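Long-range contacts in acyl-CoA dehydrogenase FadE3 (Mycobacterium smegmatis, PDB 4IV6), which belongs to the flavin-dependent acyl-CoA dehydrogenase family and carries bound dihydroflavine-adenine dinucleotide: residues B[189-200]-B[211-221]; B[43-53]-B[82-92]. All coordinates share one frame; numbering follows the deposited sequence. Where two conformers were deposited one is given.

Contact 1: residues B[189-200]-B[211-221]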
loop_
_atom_site.group_PDB
_atom_site.type_symbol
_atom_site.label_atom_id
_atom_site.label_comp_id
_atom_site.label_asym_id
_atom_site.label_seq_id
_atom_site.Cartn_x
_atom_site.Cartn_y
_atom_site.Cartn_z
ATOM N N VAL B 189 -19.394 -24.611 -30.506
ATOM C CA VAL B 189 -18.623 -25.619 -31.219
ATOM C C VAL B 189 -18.508 -26.904 -30.412
ATOM O O VAL B 189 -18.016 -26.894 -29.281
ATOM C CB VAL B 189 -17.203 -25.067 -31.451
ATOM C CG1 VAL B 189 -16.330 -26.064 -32.207
ATOM C CG2 VAL B 189 -17.319 -23.756 -32.222
ATOM N N GLU B 190 -18.946 -27.999 -31.009
ATOM C CA GLU B 190 -18.715 -29.317 -30.458
ATOM C C GLU B 190 -17.333 -29.864 -30.883
ATOM O O GLU B 190 -16.638 -29.281 -31.716
ATOM C CB GLU B 190 -19.836 -30.285 -30.903
ATOM C CG GLU B 190 -21.216 -29.765 -30.557
ATOM C CD GLU B 190 -22.333 -30.734 -30.923
ATOM O OE1 GLU B 190 -22.080 -31.785 -31.535
ATOM O OE2 GLU B 190 -23.468 -30.441 -30.590
ATOM N N LYS B 191 -16.954 -30.991 -30.305
ATOM C CA LYS B 191 -15.672 -31.629 -30.595
ATOM C C LYS B 191 -15.664 -32.319 -31.985
ATOM O O LYS B 191 -15.729 -33.537 -32.091
ATOM C CB LYS B 191 -15.321 -32.616 -29.479
ATOM C CG LYS B 191 -15.078 -31.982 -28.103
ATOM C CD LYS B 191 -13.791 -31.179 -28.067
ATOM C CE LYS B 191 -13.661 -30.301 -26.825
ATOM N NZ LYS B 191 -13.445 -31.098 -25.599
ATOM N N VAL B 192 -15.573 -31.514 -33.039
ATOM C CA VAL B 192 -15.626 -31.967 -34.411
ATOM C C VAL B 192 -14.215 -32.260 -34.964
ATOM O O VAL B 192 -13.213 -31.825 -34.386
ATOM C CB VAL B 192 -16.314 -30.913 -35.294
ATOM C CG1 VAL B 192 -17.718 -30.662 -34.775
ATOM C CG2 VAL B 192 -15.516 -29.613 -35.327
ATOM N N PRO B 193 -14.141 -33.007 -36.076
ATOM C CA PRO B 193 -12.855 -33.231 -36.714
ATOM C C PRO B 193 -12.179 -31.891 -37.029
ATOM O O PRO B 193 -12.834 -30.970 -37.486
ATOM C CB PRO B 193 -13.225 -34.027 -37.991
ATOM C CG PRO B 193 -14.455 -34.787 -37.579
ATOM C CD PRO B 193 -15.214 -33.790 -36.718
ATOM N N GLY B 194 -10.908 -31.761 -36.691
ATOM C CA GLY B 194 -10.188 -30.518 -36.944
ATOM C C GLY B 194 -10.070 -29.638 -35.697
ATOM O O GLY B 194 -9.374 -28.629 -35.719
ATOM N N PHE B 195 -10.770 -30.001 -34.624
ATOM C CA PHE B 195 -10.718 -29.236 -33.373
ATOM C C PHE B 195 -9.830 -30.038 -32.420
ATOM O O PHE B 195 -10.271 -31.049 -31.866
ATOM C CB PHE B 195 -12.152 -29.078 -32.827
ATOM C CG PHE B 195 -12.270 -28.371 -31.495
ATOM C CD1 PHE B 195 -11.167 -27.963 -30.755
ATOM C CD2 PHE B 195 -13.520 -28.181 -30.960
ATOM C CE1 PHE B 195 -11.318 -27.351 -29.528
ATOM C CE2 PHE B 195 -13.689 -27.564 -29.739
ATOM C CZ PHE B 195 -12.576 -27.149 -29.021
ATOM N N ASP B 196 -8.599 -29.587 -32.233
ATOM C CA ASP B 196 -7.633 -30.292 -31.409
ATOM C C ASP B 196 -7.481 -29.589 -30.065
ATOM O O ASP B 196 -7.326 -28.357 -30.001
ATOM C CB ASP B 196 -6.286 -30.329 -32.136
ATOM C CG ASP B 196 -5.221 -31.124 -31.390
ATOM O OD1 ASP B 196 -5.381 -32.302 -31.127
ATOM O OD2 ASP B 196 -4.187 -30.553 -31.063
ATOM N N VAL B 197 -7.573 -30.373 -28.996
ATOM C CA VAL B 197 -7.293 -29.895 -27.642
ATOM C C VAL B 197 -5.891 -30.384 -27.344
ATOM O O VAL B 197 -5.639 -31.580 -27.128
ATOM C CB VAL B 197 -8.320 -30.393 -26.622
ATOM C CG1 VAL B 197 -8.006 -29.830 -25.245
ATOM C CG2 VAL B 197 -9.699 -29.943 -27.044
ATOM N N SER B 198 -4.970 -29.437 -27.387
ATOM C CA SER B 198 -3.621 -29.744 -27.853
ATOM C C SER B 198 -2.700 -30.100 -26.728
ATOM O O SER B 198 -1.850 -30.995 -26.912
ATOM C CB SER B 198 -3.018 -28.602 -28.721
ATOM O OG SER B 198 -3.883 -28.191 -29.784
ATOM N N ARG B 199 -2.807 -29.425 -25.587
ATOM C CA ARG B 199 -2.009 -29.842 -24.391
ATOM C C ARG B 199 -2.462 -29.112 -23.117
ATOM O O ARG B 199 -3.055 -28.038 -23.238
ATOM C CB ARG B 199 -0.519 -29.563 -24.604
ATOM C CG ARG B 199 -0.152 -28.089 -24.532
ATOM C CD ARG B 199 1.226 -27.825 -25.081
ATOM N NE ARG B 199 1.447 -26.406 -25.297
ATOM C CZ ARG B 199 0.923 -25.711 -26.303
ATOM N NH1 ARG B 199 0.135 -26.292 -27.208
ATOM N NH2 ARG B 199 1.186 -24.415 -26.405
ATOM N N ASP B 200 -2.261 -29.728 -21.957
ATOM C CA ASP B 200 -2.516 -29.106 -20.645
ATOM C C ASP B 200 -1.363 -28.191 -20.283
ATOM O O ASP B 200 -0.235 -28.638 -20.264
ATOM C CB ASP B 200 -2.626 -30.149 -19.553
ATOM C CG ASP B 200 -3.873 -31.003 -19.689
ATOM O OD1 ASP B 200 -4.657 -30.775 -20.646
ATOM O OD2 ASP B 200 -4.069 -31.906 -18.843
ATOM N N SER B 211 -6.127 -26.392 -18.260
ATOM C CA SER B 211 -6.236 -25.272 -19.183
ATOM C C SER B 211 -5.403 -25.598 -20.393
ATOM O O SER B 211 -4.258 -26.039 -20.247
ATOM C CB SER B 211 -5.761 -23.977 -18.541
ATOM O OG SER B 211 -6.677 -23.638 -17.490
ATOM N N CYS B 212 -5.974 -25.395 -21.571
ATOM C CA CYS B 212 -5.413 -25.935 -22.802
ATOM C C CYS B 212 -5.248 -24.967 -23.963
ATOM O O CYS B 212 -5.981 -23.969 -24.085
ATOM C CB CYS B 212 -6.317 -27.067 -23.282
ATOM S SG CYS B 212 -6.594 -28.375 -22.059
ATOM N N GLU B 213 -4.297 -25.304 -24.820
ATOM C CA GLU B 213 -4.235 -24.753 -26.154
ATOM C C GLU B 213 -5.156 -25.525 -27.097
ATOM O O GLU B 213 -5.179 -26.752 -27.077
ATOM C CB GLU B 213 -2.819 -24.762 -26.708
ATOM C CG GLU B 213 -2.690 -23.962 -28.000
ATOM C CD GLU B 213 -1.265 -23.982 -28.544
ATOM O OE1 GLU B 213 -0.991 -24.569 -29.615
ATOM O OE2 GLU B 213 -0.404 -23.458 -27.831
ATOM N N LEU B 214 -5.918 -24.774 -27.876
ATOM C CA LEU B 214 -6.810 -25.286 -28.897
ATOM C C LEU B 214 -6.324 -24.884 -30.291
ATOM O O LEU B 214 -6.008 -23.720 -30.533
ATOM C CB LEU B 214 -8.201 -24.707 -28.755
ATOM C CG LEU B 214 -8.858 -24.641 -27.379
ATOM C CD1 LEU B 214 -10.280 -24.127 -27.551
ATOM C CD2 LEU B 214 -8.837 -25.979 -26.671
ATOM N N ASN B 215 -6.361 -25.828 -31.223
ATOM C CA ASN B 215 -5.989 -25.576 -32.605
ATOM C C ASN B 215 -7.077 -26.066 -33.533
ATOM O O ASN B 215 -7.469 -27.212 -33.440
ATOM C CB ASN B 215 -4.653 -26.259 -32.889
ATOM C CG ASN B 215 -3.508 -25.463 -32.337
ATOM O OD1 ASN B 215 -3.128 -24.445 -32.920
ATOM N ND2 ASN B 215 -2.951 -25.893 -31.227
ATOM N N PHE B 216 -7.582 -25.167 -34.382
ATOM C CA PHE B 216 -8.609 -25.459 -35.362
ATOM C C PHE B 216 -7.995 -25.472 -36.762
ATOM O O PHE B 216 -7.389 -24.471 -37.210
ATOM C CB PHE B 216 -9.683 -24.396 -35.306
ATOM C CG PHE B 216 -10.359 -24.305 -33.986
ATOM C CD1 PHE B 216 -11.459 -25.108 -33.710
ATOM C CD2 PHE B 216 -9.887 -23.470 -33.020
ATOM C CE1 PHE B 216 -12.109 -25.036 -32.492
ATOM C CE2 PHE B 216 -10.505 -23.399 -31.780
ATOM C CZ PHE B 216 -11.612 -24.188 -31.521
ATOM N N THR B 217 -8.114 -26.619 -37.420
ATOM C CA THR B 217 -7.676 -26.805 -38.799
ATOM C C THR B 217 -8.846 -27.257 -39.629
ATOM O O THR B 217 -9.309 -28.369 -39.478
ATOM C CB THR B 217 -6.587 -27.877 -38.849
ATOM O OG1 THR B 217 -5.570 -27.553 -37.887
ATOM C CG2 THR B 217 -5.983 -27.964 -40.224
ATOM N N ASP B 218 -9.333 -26.382 -40.509
ATOM C CA ASP B 218 -10.402 -26.732 -41.462
ATOM C C ASP B 218 -11.562 -27.388 -40.710
ATOM O O ASP B 218 -12.160 -28.371 -41.184
ATOM C CB ASP B 218 -9.843 -27.665 -42.544
ATOM C CG ASP B 218 -10.775 -27.820 -43.755
ATOM O OD1 ASP B 218 -11.259 -26.807 -44.281
ATOM O OD2 ASP B 218 -10.976 -28.965 -44.181
ATOM N N ALA B 219 -11.902 -26.833 -39.554
ATOM C CA ALA B 219 -12.888 -27.470 -38.649
ATOM C C ALA B 219 -14.287 -27.017 -39.024
ATOM O O ALA B 219 -14.635 -25.822 -38.875
ATOM C CB ALA B 219 -12.607 -27.117 -37.204
ATOM N N ARG B 220 -15.091 -27.963 -39.499
ATOM C CA ARG B 220 -16.420 -27.668 -40.026
ATOM C C ARG B 220 -17.502 -27.823 -38.963
ATOM O O ARG B 220 -17.603 -28.868 -38.338
ATOM C CB ARG B 220 -16.738 -28.612 -41.186
ATOM C CG ARG B 220 -15.672 -28.651 -42.270
ATOM C CD ARG B 220 -16.183 -29.420 -43.487
ATOM N NE ARG B 220 -16.587 -28.484 -44.514
ATOM C CZ ARG B 220 -15.707 -27.823 -45.253
ATOM N NH1 ARG B 220 -16.127 -26.966 -46.159
ATOM N NH2 ARG B 220 -14.397 -28.033 -45.071
ATOM N N VAL B 221 -18.296 -26.785 -38.765
ATOM C CA VAL B 221 -19.484 -26.854 -37.918
ATOM C C VAL B 221 -20.648 -26.302 -38.728
ATOM O O VAL B 221 -20.457 -25.501 -39.613
ATOM C CB VAL B 221 -19.321 -26.058 -36.614
ATOM C CG1 VAL B 221 -18.141 -26.589 -35.828
ATOM C CG2 VAL B 221 -19.177 -24.563 -36.880
HETATM O O HOH W 1 -15.247 -30.956 -38.804
#

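Contact 2: residues B[43-53]-B[82-92]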
loop_
_atom_site.group_PDB
_atom_site.type_symbol
_atom_site.label_atom_id
_atom_site.label_comp_id
_atom_site.label_asym_id
_atom_site.label_seq_id
_atom_site.Cartn_x
_atom_site.Cartn_y
_atom_site.Cartn_z
ATOM N N LEU B 43 -15.003 -35.761 -6.884
ATOM C CA LEU B 43 -15.530 -34.507 -6.361
ATOM C C LEU B 43 -16.446 -33.817 -7.403
ATOM O O LEU B 43 -17.531 -33.346 -7.069
ATOM C CB LEU B 43 -14.383 -33.576 -5.928
ATOM C CG LEU B 43 -13.533 -34.095 -4.760
ATOM C CD1 LEU B 43 -12.392 -33.140 -4.454
ATOM C CD2 LEU B 43 -14.377 -34.328 -3.507
ATOM N N ILE B 44 -16.012 -33.778 -8.654
ATOM C CA ILE B 44 -16.786 -33.109 -9.686
ATOM C C ILE B 44 -18.112 -33.854 -9.934
ATOM O O ILE B 44 -19.152 -33.226 -10.132
ATOM C CB ILE B 44 -15.947 -32.909 -10.968
ATOM C CG1 ILE B 44 -14.939 -31.778 -10.729
ATOM C CG2 ILE B 44 -16.831 -32.537 -12.146
ATOM C CD1 ILE B 44 -14.006 -31.515 -11.890
ATOM N N GLU B 45 -18.076 -35.176 -9.872
ATOM C CA GLU B 45 -19.280 -35.980 -10.030
ATOM C C GLU B 45 -20.291 -35.683 -8.913
ATOM O O GLU B 45 -21.470 -35.531 -9.181
ATOM C CB GLU B 45 -18.908 -37.460 -10.084
ATOM C CG GLU B 45 -19.982 -38.356 -10.646
ATOM C CD GLU B 45 -20.332 -38.059 -12.108
ATOM O OE1 GLU B 45 -19.507 -37.577 -12.922
ATOM O OE2 GLU B 45 -21.487 -38.334 -12.433
ATOM N N THR B 46 -19.815 -35.551 -7.685
ATOM C CA THR B 46 -20.675 -35.166 -6.583
ATOM C C THR B 46 -21.238 -33.765 -6.835
ATOM O O THR B 46 -22.396 -33.498 -6.555
ATOM C CB THR B 46 -19.924 -35.218 -5.236
ATOM O OG1 THR B 46 -19.464 -36.561 -5.002
ATOM C CG2 THR B 46 -20.825 -34.766 -4.086
ATOM N N MET B 47 -20.432 -32.874 -7.406
ATOM C CA MET B 47 -20.931 -31.537 -7.756
ATOM C C MET B 47 -22.043 -31.602 -8.773
ATOM O O MET B 47 -23.054 -30.900 -8.653
ATOM C CB MET B 47 -19.800 -30.639 -8.260
ATOM C CG MET B 47 -18.843 -30.289 -7.136
ATOM S SD MET B 47 -17.284 -29.611 -7.720
ATOM C CE MET B 47 -17.845 -28.217 -8.677
ATOM N N LYS B 48 -21.894 -32.477 -9.754
ATOM C CA LYS B 48 -22.976 -32.686 -10.704
ATOM C C LYS B 48 -24.293 -33.114 -10.001
ATOM O O LYS B 48 -25.351 -32.537 -10.267
ATOM C CB LYS B 48 -22.577 -33.707 -11.754
ATOM C CG LYS B 48 -21.431 -33.268 -12.645
ATOM C CD LYS B 48 -21.127 -34.332 -13.677
ATOM C CE LYS B 48 -19.907 -33.931 -14.457
ATOM N NZ LYS B 48 -19.715 -34.774 -15.641
ATOM N N GLU B 49 -24.223 -34.091 -9.106
ATOM C CA GLU B 49 -25.411 -34.587 -8.388
ATOM C C GLU B 49 -26.073 -33.488 -7.532
ATOM O O GLU B 49 -27.289 -33.379 -7.460
ATOM C CB GLU B 49 -25.025 -35.776 -7.500
ATOM C CG GLU B 49 -24.488 -36.981 -8.278
ATOM C CD GLU B 49 -23.689 -38.003 -7.442
ATOM O OE1 GLU B 49 -23.445 -37.798 -6.217
ATOM O OE2 GLU B 49 -23.274 -39.025 -8.055
ATOM N N ILE B 50 -25.234 -32.694 -6.881
ATOM C CA ILE B 50 -25.663 -31.545 -6.071
ATOM C C ILE B 50 -26.464 -30.541 -6.911
ATOM O O ILE B 50 -27.296 -29.830 -6.390
ATOM C CB ILE B 50 -24.426 -30.823 -5.468
ATOM C CG1 ILE B 50 -23.844 -31.631 -4.316
ATOM C CG2 ILE B 50 -24.759 -29.423 -4.955
ATOM C CD1 ILE B 50 -22.594 -31.015 -3.745
ATOM N N GLY B 51 -26.194 -30.479 -8.217
ATOM C CA GLY B 51 -26.851 -29.493 -9.107
ATOM C C GLY B 51 -25.970 -28.285 -9.477
ATOM O O GLY B 51 -26.470 -27.312 -10.040
ATOM N N ILE B 52 -24.667 -28.341 -9.188
ATOM C CA ILE B 52 -23.775 -27.184 -9.379
ATOM C C ILE B 52 -23.759 -26.669 -10.840
ATOM O O ILE B 52 -23.654 -25.448 -11.118
ATOM C CB ILE B 52 -22.318 -27.530 -8.963
ATOM C CG1 ILE B 52 -22.191 -27.894 -7.483
ATOM C CG2 ILE B 52 -21.351 -26.391 -9.287
ATOM C CD1 ILE B 52 -22.587 -26.794 -6.526
ATOM N N PHE B 53 -23.848 -27.598 -11.791
ATOM C CA PHE B 53 -23.786 -27.240 -13.186
ATOM C C PHE B 53 -25.115 -26.735 -13.765
ATOM O O PHE B 53 -25.155 -26.358 -14.943
ATOM C CB PHE B 53 -23.205 -28.414 -13.993
ATOM C CG PHE B 53 -21.761 -28.662 -13.690
ATOM C CD1 PHE B 53 -21.386 -29.455 -12.634
ATOM C CD2 PHE B 53 -20.778 -28.068 -14.446
ATOM C CE1 PHE B 53 -20.043 -29.660 -12.327
ATOM C CE2 PHE B 53 -19.436 -28.259 -14.151
ATOM C CZ PHE B 53 -19.068 -29.053 -13.094
ATOM N N TRP B 82 -11.444 -25.323 -2.436
ATOM C CA TRP B 82 -10.451 -25.480 -3.497
ATOM C C TRP B 82 -10.875 -24.632 -4.682
ATOM O O TRP B 82 -11.913 -24.905 -5.292
ATOM C CB TRP B 82 -10.315 -26.946 -3.909
ATOM C CG TRP B 82 -9.187 -27.290 -4.823
ATOM C CD1 TRP B 82 -8.133 -26.496 -5.199
ATOM C CD2 TRP B 82 -8.967 -28.562 -5.439
ATOM N NE1 TRP B 82 -7.273 -27.212 -6.004
ATOM C CE2 TRP B 82 -7.772 -28.472 -6.182
ATOM C CE3 TRP B 82 -9.669 -29.773 -5.433
ATOM C CZ2 TRP B 82 -7.267 -29.543 -6.916
ATOM C CZ3 TRP B 82 -9.155 -30.833 -6.169
ATOM C CH2 TRP B 82 -7.967 -30.703 -6.895
ATOM N N MET B 83 -10.079 -23.593 -4.979
ATOM C CA MET B 83 -10.407 -22.629 -6.025
ATOM C C MET B 83 -10.767 -23.355 -7.321
ATOM O O MET B 83 -11.705 -22.971 -8.028
ATOM C CB MET B 83 -9.220 -21.684 -6.266
ATOM C CG MET B 83 -9.511 -20.545 -7.243
ATOM S SD MET B 83 -8.063 -19.515 -7.596
ATOM C CE MET B 83 -7.127 -20.601 -8.670
ATOM N N SER B 84 -10.000 -24.401 -7.622
ATOM C CA SER B 84 -10.180 -25.161 -8.860
ATOM C C SER B 84 -11.615 -25.711 -9.047
ATOM O O SER B 84 -12.080 -25.860 -10.179
ATOM C CB SER B 84 -9.164 -26.321 -8.917
ATOM O OG SER B 84 -7.813 -25.845 -8.958
ATOM N N LEU B 85 -12.297 -26.063 -7.965
ATOM C CA LEU B 85 -13.651 -26.595 -8.088
ATOM C C LEU B 85 -14.653 -25.512 -8.506
ATOM O O LEU B 85 -15.600 -25.786 -9.274
ATOM C CB LEU B 85 -14.099 -27.304 -6.790
ATOM C CG LEU B 85 -13.212 -28.483 -6.356
ATOM C CD1 LEU B 85 -13.784 -29.080 -5.072
ATOM C CD2 LEU B 85 -13.105 -29.584 -7.419
ATOM N N ALA B 86 -14.444 -24.278 -8.060
ATOM C CA ALA B 86 -15.251 -23.163 -8.565
ATOM C C ALA B 86 -14.915 -22.909 -10.027
ATOM O O ALA B 86 -15.791 -22.668 -10.854
ATOM C CB ALA B 86 -15.013 -21.924 -7.721
ATOM N N GLY B 87 -13.640 -23.011 -10.360
ATOM C CA GLY B 87 -13.190 -22.801 -11.758
ATOM C C GLY B 87 -13.806 -23.817 -12.694
ATOM O O GLY B 87 -14.103 -23.525 -13.850
ATOM N N ALA B 88 -14.021 -25.021 -12.186
ATOM C CA ALA B 88 -14.621 -26.098 -12.973
ATOM C C ALA B 88 -15.984 -25.753 -13.525
ATOM O O ALA B 88 -16.371 -26.282 -14.578
ATOM C CB ALA B 88 -14.734 -27.365 -12.132
ATOM N N MET B 89 -16.723 -24.891 -12.828
ATOM C CA MET B 89 -18.111 -24.562 -13.221
ATOM C C MET B 89 -18.352 -23.113 -13.691
ATOM O O MET B 89 -19.445 -22.787 -14.131
ATOM C CB MET B 89 -19.102 -24.973 -12.108
ATOM C CG MET B 89 -18.793 -24.437 -10.712
ATOM S SD MET B 89 -19.317 -22.723 -10.451
ATOM C CE MET B 89 -21.044 -22.870 -10.676
ATOM N N GLY B 90 -17.337 -22.264 -13.635
ATOM C CA GLY B 90 -17.482 -20.844 -13.979
ATOM C C GLY B 90 -17.848 -20.548 -15.425
ATOM O O GLY B 90 -18.935 -20.013 -15.716
ATOM N N GLY B 91 -16.956 -20.903 -16.343
ATOM C CA GLY B 91 -17.269 -20.812 -17.765
ATOM C C GLY B 91 -18.546 -21.524 -18.190
ATOM O O GLY B 91 -19.274 -21.037 -19.054
ATOM N N HIS B 92 -18.835 -22.673 -17.577
ATOM C CA HIS B 92 -20.060 -23.409 -17.852
ATOM C C HIS B 92 -21.270 -22.560 -17.511
ATOM O O HIS B 92 -22.228 -22.486 -18.270
ATOM C CB HIS B 92 -20.059 -24.704 -17.044
ATOM C CG HIS B 92 -21.288 -25.530 -17.180
ATOM N ND1 HIS B 92 -21.397 -26.570 -18.083
ATOM C CD2 HIS B 92 -22.439 -25.529 -16.468
ATOM C CE1 HIS B 92 -22.579 -27.145 -17.948
ATOM N NE2 HIS B 92 -23.226 -26.537 -16.962
#

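Contact 1: residues B[189-200]-B[211-221]
F195 and F216 lie side by side and point the same way, a non-hydrogen-bonded pair of the antiparallel hairpin formed by strands 195-200 and 211-216. Followed outward, the F195 side chain begins with CB 4.1 Å from F216 CE1. With CG swung opposite the backbone N (chi1 177°), the ring runs on alongside its partner: F195 CG and CD1 both meet F216 CE1, at 3.5 Å, with CD2 and CE2 also near that atom. Beyond them F195 CE1 touches L214 CD1 at 3.9 Å, and CZ, at the tip, meets both F216 CZ and L214 CD1. F216 CE1 sits over one face of the F195 ring, toward the rim, and K191 CD lies over the opposite face. The ring planes are tilted by 34°. On the same side, V197 CG1 packs on C212 SG at 3.8 Å, extending the apolar row.

D196, R199, E213 and N215 make the other face polar, and S198 joins them through OG. The two N-H groups of N215 ND2 are both used, in the amide plane: one bonds S198 OG almost straight (2.9 Å, 174°), the other E213 OE1. S198 OG in turn donates to D196 OD2, from above the carboxylate plane. An asparagine suits the middle of this run of hydrogen bonds because it can give to two acceptors at once. E213 also pairs with R199, but their modelled separation is too short to be trusted in detail.

P193 and G194 fill the corners of a type II turn. G194 takes a positive phi, easy for glycine, and its lack of a side chain lets the backbone of T217 come close; T217 N bonds G194 O at 2.9 Å. C212, L214 and F216 are hydrogen-bonded through their backbones to strand 148-159, while F195 and F216 press on strand 166-172, and S211, which bonds S159, borders the dihydroflavine-adenine dinucleotide.

Contact 2: residues B[43-53]-B[82-92]
F53 turns the edge of its ring into the face of H92, a T-shaped pair whose planes stand at 84°, with F53 CD2 over the centre of the H92 imidazole, 3.6 Å above its plane. The same histidine reaches back to the backbone: H92 NE2 gives a short but bent hydrogen bond to F53 O (2.8 Å), which lies near the imidazole plane and accepts on a lone pair. Stack and bond together fix the rotation of the imidazole, and ND1 is held as well, by A122 N. Histidine suits the place, being both a flat face for an aromatic edge and a donor.

M89 approaches F53 differently, laying CB over a ring face at 4.3 Å from its centroid. M89 CG then meets I52 CG2 (3.5 Å), the two side chains crossing at about a right angle. One turn before M89 on its helix, L85 is crossed obliquely by M47, with M47 SD 4.0 Å from L85 CB. The unbranched methionine chain can bend, as M47 does at chi3 (57°), to bring CE to L85 O. The axes of 43-50 and 83-92 come no closer than 11.1 Å and cross at -52°.

G51 ends helix 41-50 in a Schellman motif, after which I52 and F53 leave the helix and pack against helix 83-102. Helix 68-81 flanks M47, I52 and M89, helix 9-26 covers M47 and L85, and helix 30-35 lies against L43 and W82.

Overall arrangement
Contact 2 is core: every residue that touches is buried, within the helical N-terminal domain. Contact 1 is partly buried, mixing buried and exposed residues, and its centre lies about 22 Å from the chain centre against 11 Å, in the middle domain. The two share no helix or strand, and their nearest atoms are about 8 Å apart. Their chemistry follows their place. The hairpin of 189-200 with 211-221 relies on repeated backbone bonds, and has one largely apolar face turned to a neighbouring strand and loop and one polar face. Between 43-53 and 82-92 apolar side chains interlock and a single hydrogen bond crosses. S211 of contact 1 touches the flavin ligand, whereas the side chain of H92 is about 10 Å from a bound dihydroflavine-adenine dinucleotide.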